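Local coordinates for inosine-uridine nucleoside N-ribohydrolase (Xanthomonas oryzae pv. oryzae, PDB 4KL0), which binds calcium and is probably a hydrolase of N-glycosidic bonds such as those of nucleosides, although its own function remains unestablished, at residues 34-39 and 44-49; 75-80 and 125-130; 107-112 and 196-201; 84-89 and 118-123. All blocks are in the same frame, centred on the assembly; numbering follows the deposited sequence.

Contact 1. Residues 34-39 and 44-49; sequences TDPNKD and VTYTIA. With CA (calcium ion), chain B.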
loop_
_atom_site.group_PDB
_atom_site.type_symbol
_atom_site.label_atom_id
_atom_site.label_comp_id
_atom_site.label_asym_id
_atom_site.label_seq_id
_atom_site.Cartn_x
_atom_site.Cartn_y
_atom_site.Cartn_z
ATOM N N THR A 34 4.774 -3.029 4.825
ATOM C CA THR A 34 4.713 -3.119 3.349
ATOM C C THR A 34 5.520 -4.292 2.794
ATOM O O THR A 34 6.360 -4.863 3.500
ATOM C CB THR A 34 5.260 -1.809 2.804
ATOM O OG1 THR A 34 5.282 -1.793 1.370
ATOM C CG2 THR A 34 6.664 -1.550 3.298
ATOM N N ASP A 35 5.179 -4.743 1.580
ATOM C CA ASP A 35 5.783 -5.950 0.971
ATOM C C ASP A 35 6.070 -5.669 -0.504
ATOM O O ASP A 35 5.471 -6.266 -1.381
ATOM C CB ASP A 35 4.864 -7.182 1.129
ATOM C CG ASP A 35 3.432 -6.953 0.585
ATOM O OD1 ASP A 35 3.125 -5.829 0.107
ATOM O OD2 ASP A 35 2.643 -7.952 0.586
ATOM N N PRO A 36 7.023 -4.785 -0.758
ATOM C CA PRO A 36 7.191 -4.304 -2.159
ATOM C C PRO A 36 7.843 -5.336 -3.105
ATOM O O PRO A 36 8.507 -6.332 -2.704
ATOM C CB PRO A 36 8.135 -3.106 -1.993
ATOM C CG PRO A 36 8.996 -3.465 -0.754
ATOM C CD PRO A 36 7.930 -4.095 0.184
ATOM N N ASN A 37 7.648 -5.035 -4.383
ATOM C CA ASN A 37 8.278 -5.779 -5.503
ATOM C C ASN A 37 7.719 -7.175 -5.760
ATOM O O ASN A 37 8.402 -8.014 -6.342
ATOM C CB ASN A 37 9.791 -5.777 -5.399
ATOM C CG ASN A 37 10.442 -5.932 -6.761
ATOM O OD1 ASN A 37 9.989 -5.299 -7.728
ATOM N ND2 ASN A 37 11.493 -6.780 -6.859
ATOM N N LYS A 38 6.488 -7.442 -5.339
ATOM C CA LYS A 38 5.778 -8.573 -5.954
ATOM C C LYS A 38 4.675 -8.067 -6.882
ATOM O O LYS A 38 4.087 -8.829 -7.664
ATOM C CB LYS A 38 5.262 -9.607 -4.927
ATOM C CG LYS A 38 4.494 -9.111 -3.708
ATOM C CD LYS A 38 3.005 -8.835 -4.006
ATOM C CE LYS A 38 2.226 -8.478 -2.683
ATOM N NZ LYS A 38 0.797 -8.166 -3.044
ATOM N N ASP A 39 4.444 -6.762 -6.837
ATOM C CA ASP A 39 3.506 -6.084 -7.751
ATOM C C ASP A 39 3.860 -4.586 -7.698
ATOM O O ASP A 39 4.763 -4.214 -6.965
ATOM C CB ASP A 39 2.054 -6.387 -7.377
ATOM C CG ASP A 39 1.652 -5.940 -5.959
ATOM O OD1 ASP A 39 2.210 -4.967 -5.404
ATOM O OD2 ASP A 39 0.720 -6.617 -5.415
ATOM N N VAL A 44 4.149 2.372 -5.835
ATOM C CA VAL A 44 3.307 3.526 -6.141
ATOM C C VAL A 44 2.956 4.263 -4.844
ATOM O O VAL A 44 2.969 5.519 -4.806
ATOM C CB VAL A 44 1.994 3.116 -6.879
ATOM C CG1 VAL A 44 1.194 4.416 -7.215
ATOM C CG2 VAL A 44 2.368 2.348 -8.180
ATOM N N THR A 45 2.723 3.502 -3.761
ATOM C CA THR A 45 2.392 4.148 -2.487
ATOM C C THR A 45 3.579 4.972 -1.981
ATOM O O THR A 45 3.387 6.084 -1.455
ATOM C CB THR A 45 2.023 3.079 -1.428
ATOM O OG1 THR A 45 1.029 2.231 -1.976
ATOM C CG2 THR A 45 1.498 3.735 -0.151
ATOM N N TYR A 46 4.816 4.458 -2.100
ATOM C CA TYR A 46 5.979 5.203 -1.632
ATOM C C TYR A 46 6.075 6.499 -2.447
ATOM O O TYR A 46 6.424 7.582 -1.916
ATOM C CB TYR A 46 7.291 4.427 -1.850
ATOM C CG TYR A 46 7.368 3.052 -1.237
ATOM C CD1 TYR A 46 6.496 2.656 -0.222
ATOM C CD2 TYR A 46 8.295 2.143 -1.668
ATOM C CE1 TYR A 46 6.540 1.359 0.311
ATOM C CE2 TYR A 46 8.378 0.881 -1.137
ATOM C CZ TYR A 46 7.504 0.478 -0.149
ATOM O OH TYR A 46 7.595 -0.811 0.296
ATOM N N THR A 47 5.781 6.376 -3.762
ATOM C CA THR A 47 5.862 7.539 -4.681
ATOM C C THR A 47 4.841 8.630 -4.324
ATOM O O THR A 47 5.219 9.792 -4.152
ATOM C CB THR A 47 5.692 7.100 -6.118
ATOM O OG1 THR A 47 6.713 6.143 -6.411
ATOM C CG2 THR A 47 5.868 8.261 -7.099
ATOM N N ILE A 48 3.566 8.262 -4.173
ATOM C CA ILE A 48 2.652 9.292 -3.688
ATOM C C ILE A 48 2.939 9.794 -2.286
ATOM O O ILE A 48 2.662 10.956 -2.013
ATOM C CB ILE A 48 1.193 8.958 -3.815
ATOM C CG1 ILE A 48 0.772 7.837 -2.885
ATOM C CG2 ILE A 48 0.846 8.564 -5.301
ATOM C CD1 ILE A 48 -0.749 7.748 -2.713
ATOM N N ALA A 49 3.503 8.957 -1.406
ATOM C CA ALA A 49 3.901 9.427 -0.073
ATOM C C ALA A 49 4.966 10.508 -0.182
ATOM O O ALA A 49 4.973 11.422 0.645
ATOM C CB ALA A 49 4.395 8.298 0.811
HETATM CA CA CA B . 1.180 -4.497 -0.683
HETATM O O HOH W 1 0.465 -6.969 -0.345
HETATM O O HOH W 2 0.427 -5.225 -2.938
HETATM O O HOH W 3 -1.499 -4.789 -0.599
#
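Thr-34 and Tyr-46 point at each other from opposite directions, and their hydroxyls meet in a short hydrogen bond in which Tyr-46 OH donates to Thr-34 OG1 at 2.7 Å. The threonine oxygen lies at the edge of the phenol, near the ring plane. It is put there by a first torsion of 179°, which swings OG1 away from the backbone N and leaves the methyl CG2 close to the same phenol oxygen, at 3.2 Å from Tyr-46 OH. Pro-36 closes in along another line: its ring crosses the tyrosine side chain at about a right angle, and Pro-36 CG comes within 3.2 Å of Tyr-46 OH. The phenol end is therefore wedged between a polar partner and a proline ring, in a buried setting.

The arrangement is a worked case of second-shell support in the aspartate-rich loop that follows the first parallel strand, as in nucleoside hydrolases. Asp-35 OD1 binds the calcium ion at 2.5 Å, while its other oxygen, OD2, accepts a bond of 2.6 Å from water 1, itself a metal ligand. Asp-42, the backbone O of Ile-151 and Asp-318 complete the site with three waters. Lys-38 NZ bridges to Asp-39 OD2 at 2.8 Å, approaching from above the carboxylate plane.

The Thr-34 hydroxyl, at the end of strand 28-34, stands between two residues of helix 41-54, accepting from Tyr-46 OH and pairing with Asp-42 OD1, a calcium-binding oxygen. Its own proton can then probably serve Asp-42, consistent with a part in orienting that ligand.

Contact 2. Residues 75-80 and 125-130; sequences QRAQLA and DAVHTD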
loop_
_atom_site.group_PDB
_atom_site.type_symbol
_atom_site.label_atom_id
_atom_site.label_comp_id
_atom_site.label_asym_id
_atom_site.label_seq_id
_atom_site.Cartn_x
_atom_site.Cartn_y
_atom_site.Cartn_z
ATOM N N GLN A 75 15.744 -8.494 0.916
ATOM C CA GLN A 75 15.788 -8.020 -0.471
ATOM C C GLN A 75 14.687 -6.958 -0.685
ATOM O O GLN A 75 14.917 -5.936 -1.302
ATOM C CB GLN A 75 15.625 -9.174 -1.493
ATOM C CG GLN A 75 16.619 -10.308 -1.357
ATOM C CD GLN A 75 18.033 -9.780 -1.243
ATOM O OE1 GLN A 75 18.478 -8.943 -2.050
ATOM N NE2 GLN A 75 18.751 -10.231 -0.192
ATOM N N ARG A 76 13.490 -7.216 -0.170
ATOM C CA ARG A 76 12.411 -6.251 -0.294
ATOM C C ARG A 76 12.744 -4.960 0.430
ATOM O O ARG A 76 12.480 -3.895 -0.106
ATOM C CB ARG A 76 11.089 -6.841 0.220
ATOM C CG ARG A 76 10.593 -8.025 -0.538
ATOM C CD ARG A 76 9.144 -8.384 -0.081
ATOM N NE ARG A 76 8.803 -9.752 -0.456
ATOM C CZ ARG A 76 8.565 -10.171 -1.689
ATOM N NH1 ARG A 76 8.620 -9.301 -2.750
ATOM N NH2 ARG A 76 8.260 -11.454 -1.897
ATOM N N ALA A 77 13.354 -5.052 1.622
ATOM C CA ALA A 77 13.686 -3.870 2.381
ATOM C C ALA A 77 14.769 -3.044 1.655
ATOM O O ALA A 77 14.709 -1.841 1.630
ATOM C CB ALA A 77 14.184 -4.271 3.800
ATOM N N GLN A 78 15.754 -3.718 1.089
ATOM C CA GLN A 78 16.765 -3.060 0.294
ATOM C C GLN A 78 16.139 -2.376 -0.892
ATOM O O GLN A 78 16.542 -1.265 -1.246
ATOM C CB GLN A 78 17.802 -4.050 -0.175
ATOM C CG GLN A 78 18.711 -4.562 0.995
ATOM C CD GLN A 78 19.636 -5.647 0.513
ATOM O OE1 GLN A 78 20.260 -5.501 -0.540
ATOM N NE2 GLN A 78 19.719 -6.753 1.248
ATOM N N LEU A 79 15.171 -3.016 -1.556
ATOM C CA LEU A 79 14.481 -2.309 -2.627
ATOM C C LEU A 79 13.684 -1.067 -2.160
ATOM O O LEU A 79 13.716 -0.044 -2.802
ATOM C CB LEU A 79 13.574 -3.282 -3.382
ATOM C CG LEU A 79 12.689 -2.711 -4.466
ATOM C CD1 LEU A 79 12.486 -3.771 -5.438
ATOM C CD2 LEU A 79 11.327 -2.265 -3.884
ATOM N N ALA A 80 12.947 -1.193 -1.056
ATOM C CA ALA A 80 12.233 -0.060 -0.534
ATOM C C ALA A 80 13.188 1.084 -0.247
ATOM O O ALA A 80 12.934 2.229 -0.636
ATOM C CB ALA A 80 11.414 -0.416 0.707
ATOM N N ASP A 125 23.581 -3.364 4.184
ATOM C CA ASP A 125 23.816 -2.646 5.433
ATOM C C ASP A 125 23.090 -1.277 5.498
ATOM O O ASP A 125 23.153 -0.580 6.522
ATOM C CB ASP A 125 25.337 -2.563 5.744
ATOM C CG ASP A 125 25.968 -3.962 6.111
ATOM O OD1 ASP A 125 25.398 -4.697 6.984
ATOM O OD2 ASP A 125 27.033 -4.329 5.505
ATOM N N ALA A 126 22.347 -0.906 4.441
ATOM C CA ALA A 126 21.509 0.303 4.517
ATOM C C ALA A 126 20.147 0.096 5.203
ATOM O O ALA A 126 19.463 1.076 5.499
ATOM C CB ALA A 126 21.298 0.923 3.132
ATOM N N VAL A 127 19.767 -1.159 5.451
ATOM C CA VAL A 127 18.506 -1.467 6.123
ATOM C C VAL A 127 18.759 -2.186 7.466
ATOM O O VAL A 127 19.833 -2.796 7.680
ATOM C CB VAL A 127 17.589 -2.273 5.180
ATOM C CG1 VAL A 127 17.443 -1.502 3.837
ATOM C CG2 VAL A 127 18.163 -3.597 4.930
ATOM N N HIS A 128 17.778 -2.110 8.358
ATOM C CA HIS A 128 17.937 -2.545 9.752
ATOM C C HIS A 128 17.289 -3.933 9.934
ATOM O O HIS A 128 16.414 -4.309 9.166
ATOM C CB HIS A 128 17.344 -1.487 10.669
ATOM C CG HIS A 128 18.022 -0.157 10.561
ATOM N ND1 HIS A 128 19.201 0.134 11.219
ATOM C CD2 HIS A 128 17.688 0.965 9.874
ATOM C CE1 HIS A 128 19.562 1.377 10.944
ATOM N NE2 HIS A 128 18.667 1.904 10.124
ATOM N N THR A 129 17.755 -4.731 10.897
ATOM C CA THR A 129 17.331 -6.118 10.940
ATOM C C THR A 129 16.442 -6.331 12.128
ATOM O O THR A 129 15.982 -7.449 12.383
ATOM C CB THR A 129 18.532 -7.090 11.011
ATOM O OG1 THR A 129 19.539 -6.524 11.862
ATOM C CG2 THR A 129 19.113 -7.318 9.606
ATOM N N ASP A 130 16.198 -5.246 12.851
ATOM C CA ASP A 130 15.504 -5.379 14.129
ATOM C C ASP A 130 14.016 -4.998 14.125
ATOM O O ASP A 130 13.495 -4.512 15.144
ATOM C CB ASP A 130 16.292 -4.696 15.274
ATOM C CG ASP A 130 16.781 -3.300 14.909
ATOM O OD1 ASP A 130 16.685 -2.943 13.709
ATOM O OD2 ASP A 130 17.255 -2.561 15.820
#
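Val-127 sets its branched side chain against one turn of helix 70-86, each methyl touching both Ala-77 and Gln-78, CG1 at their backbone and CG2 at their side chains. Its first torsion of -53° decides which methyl goes where. CG1, opposite the carbonyl carbon, reaches down to the helix backbone and stops 3.5 Å from Ala-77 O. CG2, lodged between the backbone N and the carbonyl carbon, faces the side chains instead and lies 4.1 Å from Gln-78 CG. The branch point itself completes the fit, with Val-127 CB 4.2 Å from Ala-77 CB.

The side chain of Gln-78 meets the valine with its CG; the chain is extended beyond that atom and passes the valine at roughly a right angle. Gln-78 CA and Val-127 CA approach to 6.3 Å, and the methyl of Ala-77 also rests on Val-94 and Val-65. Helix 70-86 is the connection in a beta-alpha-beta crossover between parallel strands 58-65 and 93-96, and His-128 makes backbone hydrogen bonds to Val-94 and Arg-96, which places the loop beside strand 93-96.

No hydrogen bond joins the two segments. The contact is thus one of van der Waals packing, methyls against side-chain carbons and a helix carbonyl, while backbone bonds to neighbouring parts fix the loop's position.

Contact 3. Residues 107-112 and 196-201; sequences AREHSK and RAYNNA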
loop_
_atom_site.group_PDB
_atom_site.type_symbol
_atom_site.label_atom_id
_atom_site.label_comp_id
_atom_site.label_asym_id
_atom_site.label_seq_id
_atom_site.Cartn_x
_atom_site.Cartn_y
_atom_site.Cartn_z
ATOM N N ALA A 107 5.171 -20.615 0.312
ATOM C CA ALA A 107 6.595 -20.353 0.029
ATOM C C ALA A 107 6.769 -19.875 -1.405
ATOM O O ALA A 107 7.433 -18.869 -1.685
ATOM C CB ALA A 107 7.448 -21.574 0.313
ATOM N N ARG A 108 6.119 -20.558 -2.326
ATOM C CA ARG A 108 6.164 -20.146 -3.703
ATOM C C ARG A 108 5.649 -18.724 -3.938
ATOM O O ARG A 108 6.301 -17.899 -4.567
ATOM C CB ARG A 108 5.330 -21.170 -4.502
ATOM C CG ARG A 108 5.570 -21.217 -5.936
ATOM C CD ARG A 108 4.464 -22.117 -6.526
ATOM N NE ARG A 108 4.767 -22.484 -7.893
ATOM C CZ ARG A 108 4.234 -23.524 -8.519
ATOM N NH1 ARG A 108 3.348 -24.298 -7.884
ATOM N NH2 ARG A 108 4.591 -23.793 -9.773
ATOM N N GLU A 109 4.461 -18.416 -3.431
ATOM C CA GLU A 109 3.910 -17.089 -3.677
ATOM C C GLU A 109 4.628 -15.988 -2.882
ATOM O O GLU A 109 4.785 -14.876 -3.333
ATOM C CB GLU A 109 2.405 -17.060 -3.380
ATOM C CG GLU A 109 1.821 -15.636 -3.008
ATOM C CD GLU A 109 1.661 -14.596 -4.155
ATOM O OE1 GLU A 109 1.002 -14.894 -5.198
ATOM O OE2 GLU A 109 2.163 -13.446 -3.990
ATOM N N HIS A 110 5.109 -16.316 -1.684
ATOM C CA HIS A 110 5.653 -15.262 -0.830
ATOM C C HIS A 110 7.103 -14.987 -1.207
ATOM O O HIS A 110 7.732 -14.064 -0.644
ATOM C CB HIS A 110 5.653 -15.709 0.639
ATOM C CG HIS A 110 4.289 -15.812 1.262
ATOM N ND1 HIS A 110 4.094 -15.731 2.620
ATOM C CD2 HIS A 110 3.055 -15.917 0.699
ATOM C CE1 HIS A 110 2.794 -15.780 2.882
ATOM N NE2 HIS A 110 2.144 -15.934 1.731
ATOM N N SER A 111 7.628 -15.774 -2.161
ATOM C CA SER A 111 9.010 -15.583 -2.580
ATOM C C SER A 111 9.071 -14.839 -3.910
ATOM O O SER A 111 10.129 -14.801 -4.538
ATOM C CB SER A 111 9.735 -16.917 -2.704
ATOM O OG SER A 111 9.183 -17.639 -3.798
ATOM N N LYS A 112 7.942 -14.296 -4.385
ATOM C CA LYS A 112 7.906 -13.531 -5.652
ATOM C C LYS A 112 8.645 -12.186 -5.575
ATOM O O LYS A 112 8.321 -11.327 -4.761
ATOM C CB LYS A 112 6.422 -13.330 -6.024
ATOM C CG LYS A 112 6.161 -12.716 -7.410
ATOM C CD LYS A 112 4.686 -12.939 -7.763
ATOM C CE LYS A 112 4.202 -11.846 -8.708
ATOM N NZ LYS A 112 3.190 -12.417 -9.688
ATOM N N ARG A 196 -9.765 -14.680 3.213
ATOM C CA ARG A 196 -9.566 -14.659 1.765
ATOM C C ARG A 196 -8.799 -13.445 1.285
ATOM O O ARG A 196 -8.319 -13.424 0.166
ATOM C CB ARG A 196 -10.916 -14.762 1.014
ATOM C CG ARG A 196 -11.645 -16.053 1.381
ATOM C CD ARG A 196 -13.123 -15.963 0.932
ATOM N NE ARG A 196 -13.819 -14.945 1.718
ATOM C CZ ARG A 196 -15.103 -14.605 1.504
ATOM N NH1 ARG A 196 -15.829 -15.208 0.547
ATOM N NH2 ARG A 196 -15.645 -13.635 2.226
ATOM N N ALA A 197 -8.715 -12.399 2.109
ATOM C CA ALA A 197 -8.122 -11.159 1.612
ATOM C C ALA A 197 -6.607 -11.324 1.678
ATOM O O ALA A 197 -6.101 -11.767 2.698
ATOM C CB ALA A 197 -8.538 -9.940 2.496
ATOM N N TYR A 198 -5.917 -10.914 0.616
ATOM C CA TYR A 198 -4.492 -11.249 0.436
ATOM C C TYR A 198 -3.635 -10.878 1.652
ATOM O O TYR A 198 -2.858 -11.713 2.179
ATOM C CB TYR A 198 -3.946 -10.542 -0.839
ATOM C CG TYR A 198 -2.488 -10.906 -1.135
ATOM C CD1 TYR A 198 -2.171 -11.912 -2.049
ATOM C CD2 TYR A 198 -1.455 -10.235 -0.508
ATOM C CE1 TYR A 198 -0.833 -12.263 -2.319
ATOM C CE2 TYR A 198 -0.128 -10.567 -0.734
ATOM C CZ TYR A 198 0.177 -11.590 -1.650
ATOM O OH TYR A 198 1.515 -11.913 -1.869
ATOM N N ASN A 199 -3.753 -9.635 2.098
ATOM C CA ASN A 199 -2.890 -9.198 3.203
ATOM C C ASN A 199 -3.216 -9.913 4.511
ATOM O O ASN A 199 -2.375 -10.130 5.356
ATOM C CB ASN A 199 -2.891 -7.708 3.416
ATOM C CG ASN A 199 -2.181 -6.994 2.260
ATOM O OD1 ASN A 199 -1.259 -7.604 1.637
ATOM N ND2 ASN A 199 -2.618 -5.778 1.917
ATOM N N ASN A 200 -4.482 -10.227 4.712
ATOM C CA ASN A 200 -4.759 -10.959 5.949
ATOM C C ASN A 200 -4.181 -12.375 5.886
ATOM O O ASN A 200 -3.639 -12.861 6.885
ATOM C CB ASN A 200 -6.264 -11.112 6.164
ATOM C CG ASN A 200 -7.000 -9.806 6.393
ATOM O OD1 ASN A 200 -6.477 -8.822 6.910
ATOM N ND2 ASN A 200 -8.290 -9.829 6.053
ATOM N N ALA A 201 -4.308 -13.016 4.703
ATOM C CA ALA A 201 -3.873 -14.418 4.462
ATOM C C ALA A 201 -2.357 -14.614 4.498
ATOM O O ALA A 201 -1.908 -15.744 4.750
ATOM C CB ALA A 201 -4.411 -14.888 3.160
HETATM O O HOH W 4 -0.830 -16.426 1.765
#
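Glu-109 and Tyr-198 reach toward each other from the ends of two short helices that stand over the calcium-bearing side of this Rossmann-like nucleoside hydrolase fold. Along the second segment, Arg-196 comes first; it turns to the outside and forms a salt bridge with Asp-194. Ala-197 occupies the N-cap position, and its carbonyl O takes the first helical bond, from Ala-201 N at 3.0 Å.

Tyr-198 then carries the contact. With CG opposite its backbone N, the ring is thrown outward from the helix, and Tyr-198 OH donates to Glu-109 OE2 at 2.7 Å. The carboxylate oxygen sits at the ring edge, near its plane, but the two flat groups stand almost perpendicular, 83° apart. The phenol oxygen meets OE2 from above the carboxylate plane, 47° out of it. The glutamate arrives there through a bend at its second torsion (74°), which folds the carboxylate over toward the tyrosine. The same phenol ring forms a cation-pi interaction with Lys-38, and its side chain comes within about 4 Å of that of Asp-35, a calcium ligand; Tyr-198 thereby ties the surface bond to the rim of the metal site.

Next, Asn-199 ND2 bonds to the carbonyl O of Met-178 at the end of strand 172-178, and Asn-200 ND2 to the carbonyl oxygens of Asp-194 and Gly-180, pinning the helix to its surroundings. Ala-201 closes the walk with a water-mediated link: water 4, in the plane of the His-110 ring, lies 3.0 Å from His-110 NE2 and gives a weak bond of 3.2 Å to Ala-201 O.

Contact 4. Residues 84-89 and 118-123; sequences FDRLAL and AALRAA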
loop_
_atom_site.group_PDB
_atom_site.type_symbol
_atom_site.label_atom_id
_atom_site.label_comp_id
_atom_site.label_asym_id
_atom_site.label_seq_id
_atom_site.Cartn_x
_atom_site.Cartn_y
_atom_site.Cartn_z
ATOM N N PHE A 84 13.174 4.868 -1.746
ATOM C CA PHE A 84 13.174 6.108 -0.945
ATOM C C PHE A 84 14.378 7.018 -1.260
ATOM O O PHE A 84 14.210 8.224 -1.362
ATOM C CB PHE A 84 13.072 5.797 0.546
ATOM C CG PHE A 84 11.784 5.147 0.926
ATOM C CD1 PHE A 84 10.555 5.723 0.576
ATOM C CD2 PHE A 84 11.813 3.968 1.634
ATOM C CE1 PHE A 84 9.345 5.062 0.942
ATOM C CE2 PHE A 84 10.637 3.294 2.006
ATOM C CZ PHE A 84 9.423 3.873 1.671
ATOM N N ASP A 85 15.535 6.403 -1.453
ATOM C CA ASP A 85 16.748 7.161 -1.824
ATOM C C ASP A 85 16.551 7.928 -3.147
ATOM O O ASP A 85 16.857 9.133 -3.262
ATOM C CB ASP A 85 17.926 6.207 -1.979
ATOM C CG ASP A 85 18.457 5.662 -0.657
ATOM O OD1 ASP A 85 18.131 6.182 0.452
ATOM O OD2 ASP A 85 19.241 4.691 -0.763
ATOM N N ARG A 86 15.986 7.254 -4.148
ATOM C CA ARG A 86 15.724 7.856 -5.491
ATOM C C ARG A 86 14.565 8.862 -5.508
ATOM O O ARG A 86 14.388 9.642 -6.442
ATOM C CB ARG A 86 15.469 6.733 -6.481
ATOM C CG ARG A 86 16.734 5.921 -6.670
ATOM C CD ARG A 86 16.473 4.669 -7.498
ATOM N NE ARG A 86 17.702 3.935 -7.844
ATOM C CZ ARG A 86 18.376 3.127 -7.026
ATOM N NH1 ARG A 86 18.049 2.982 -5.755
ATOM N NH2 ARG A 86 19.463 2.498 -7.477
ATOM N N LEU A 87 13.737 8.818 -4.470
ATOM C CA LEU A 87 12.660 9.799 -4.289
ATOM C C LEU A 87 13.122 10.938 -3.377
ATOM O O LEU A 87 12.331 11.777 -3.006
ATOM C CB LEU A 87 11.433 9.125 -3.620
ATOM C CG LEU A 87 10.688 8.066 -4.421
ATOM C CD1 LEU A 87 9.631 7.418 -3.474
ATOM C CD2 LEU A 87 10.026 8.671 -5.686
ATOM N N ALA A 88 14.403 10.985 -3.025
ATOM C CA ALA A 88 14.923 11.999 -2.085
ATOM C C ALA A 88 14.105 12.040 -0.787
ATOM O O ALA A 88 13.673 13.108 -0.302
ATOM C CB ALA A 88 14.966 13.379 -2.730
ATOM N N LEU A 89 13.850 10.842 -0.261
ATOM C CA LEU A 89 13.379 10.686 1.098
ATOM C C LEU A 89 14.506 9.972 1.827
ATOM O O LEU A 89 14.397 8.790 2.214
ATOM C CB LEU A 89 12.122 9.847 1.097
ATOM C CG LEU A 89 10.881 10.555 0.550
ATOM C CD1 LEU A 89 9.773 9.486 0.367
ATOM C CD2 LEU A 89 10.400 11.724 1.444
ATOM N N ALA A 118 15.491 -5.606 -9.047
ATOM C CA ALA A 118 16.829 -6.046 -8.599
ATOM C C ALA A 118 17.859 -4.902 -8.541
ATOM O O ALA A 118 18.567 -4.741 -7.551
ATOM C CB ALA A 118 17.321 -7.153 -9.475
ATOM N N ALA A 119 17.933 -4.097 -9.593
ATOM C CA ALA A 119 18.946 -3.035 -9.675
ATOM C C ALA A 119 18.590 -1.830 -8.851
ATOM O O ALA A 119 19.349 -0.847 -8.807
ATOM C CB ALA A 119 19.122 -2.602 -11.138
ATOM N N LEU A 120 17.416 -1.832 -8.231
ATOM C CA LEU A 120 17.066 -0.694 -7.405
ATOM C C LEU A 120 17.471 -0.889 -5.942
ATOM O O LEU A 120 17.350 0.033 -5.141
ATOM C CB LEU A 120 15.574 -0.333 -7.536
ATOM C CG LEU A 120 15.153 0.359 -8.841
ATOM C CD1 LEU A 120 13.758 0.963 -8.700
ATOM C CD2 LEU A 120 16.126 1.440 -9.176
ATOM N N ARG A 121 17.970 -2.070 -5.577
ATOM C CA ARG A 121 18.248 -2.338 -4.175
ATOM C C ARG A 121 19.388 -1.481 -3.620
ATOM O O ARG A 121 20.448 -1.350 -4.262
ATOM C CB ARG A 121 18.621 -3.795 -3.975
ATOM C CG ARG A 121 17.418 -4.746 -4.117
ATOM C CD ARG A 121 17.890 -6.179 -4.032
ATOM N NE ARG A 121 18.586 -6.563 -5.250
ATOM C CZ ARG A 121 18.949 -7.808 -5.557
ATOM N NH1 ARG A 121 18.690 -8.842 -4.720
ATOM N NH2 ARG A 121 19.559 -8.015 -6.728
ATOM N N ALA A 122 19.182 -0.913 -2.438
ATOM C CA ALA A 122 20.276 -0.264 -1.706
ATOM C C ALA A 122 21.161 -1.405 -1.195
ATOM O O ALA A 122 20.782 -2.589 -1.282
ATOM C CB ALA A 122 19.751 0.534 -0.557
ATOM N N ALA A 123 22.339 -1.080 -0.672
ATOM C CA ALA A 123 23.190 -2.097 -0.024
ATOM C C ALA A 123 22.531 -2.704 1.238
ATOM O O ALA A 123 21.737 -2.019 1.916
ATOM C CB ALA A 123 24.545 -1.486 0.335
#
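Arg-86 presents one face of its guanidinium to Leu-120, whose methyl CD2 lies over it, displaced toward the rim and only 3.2 Å from Arg-86 NE. This is a tight contact of an apolar methyl on a flat cation. Arg-86 NH1 is hydrogen-bonded within its own helix to Gly-82 O, and the same nitrogen, Arg-86 NH1, lies 3.1 Å from Leu-120 O. Ala-119 O stands obliquely to the group.

The arginine stands on the last turn of helix 70-86, which ends in a Schellman motif. Ala-88, with a positive phi of 52°, is its C-prime residue; Leu-89 N returns to Phe-84 O at 2.9 Å, and Ala-88 N bonds to Asp-85 O. The Arg-86 chain leaves this helix end fully extended from CG to NE, long enough to lay the guanidinium across the loop, and it crosses the leucine side chain at a slant. Pro-248 and Val-249 of helix 248-269 also touch Arg-86, and Tyr-252 of that helix touches Leu-120, so the loop and two helices share this surface patch. Nearby, Asp-85 makes a looser approach, its OD2 reaching 4.2 Å from Ala-122 CB.

The second flat cation, that of Arg-121, ties the loop both to helix 70-86, through NH1 and Gln-75 OE1, and to itself, through NE. In that inner bond Arg-121 NE donates to Ala-118 O at 2.9 Å, on a lone pair in the carbonyl plane, with an N-H...O angle of 156°.

Contact 1 closes first along the chain, and the other three follow; contact 4 falls within the span bridged by contact 2, and contact 3 interleaves with both. Contacts 2 and 4 share helix 70-86 and have centres about 10 Å apart, so the long loop between helices 104-110 and 133-141 is fastened to that helix at two levels. Contact 1 lies about 14 Å and 12 Å from them, centre to centre, with Tyr-46 packing on both Ala-80 and Phe-84. Contact 3 is centred about 16 Å from contact 1, which it touches, and 24 Å from contact 4. Arg-76 of helix 70-86 binds Pro-36 O in the calcium loop and the His-110 and Lys-112 carbonyls, joining these regions beside the metal site.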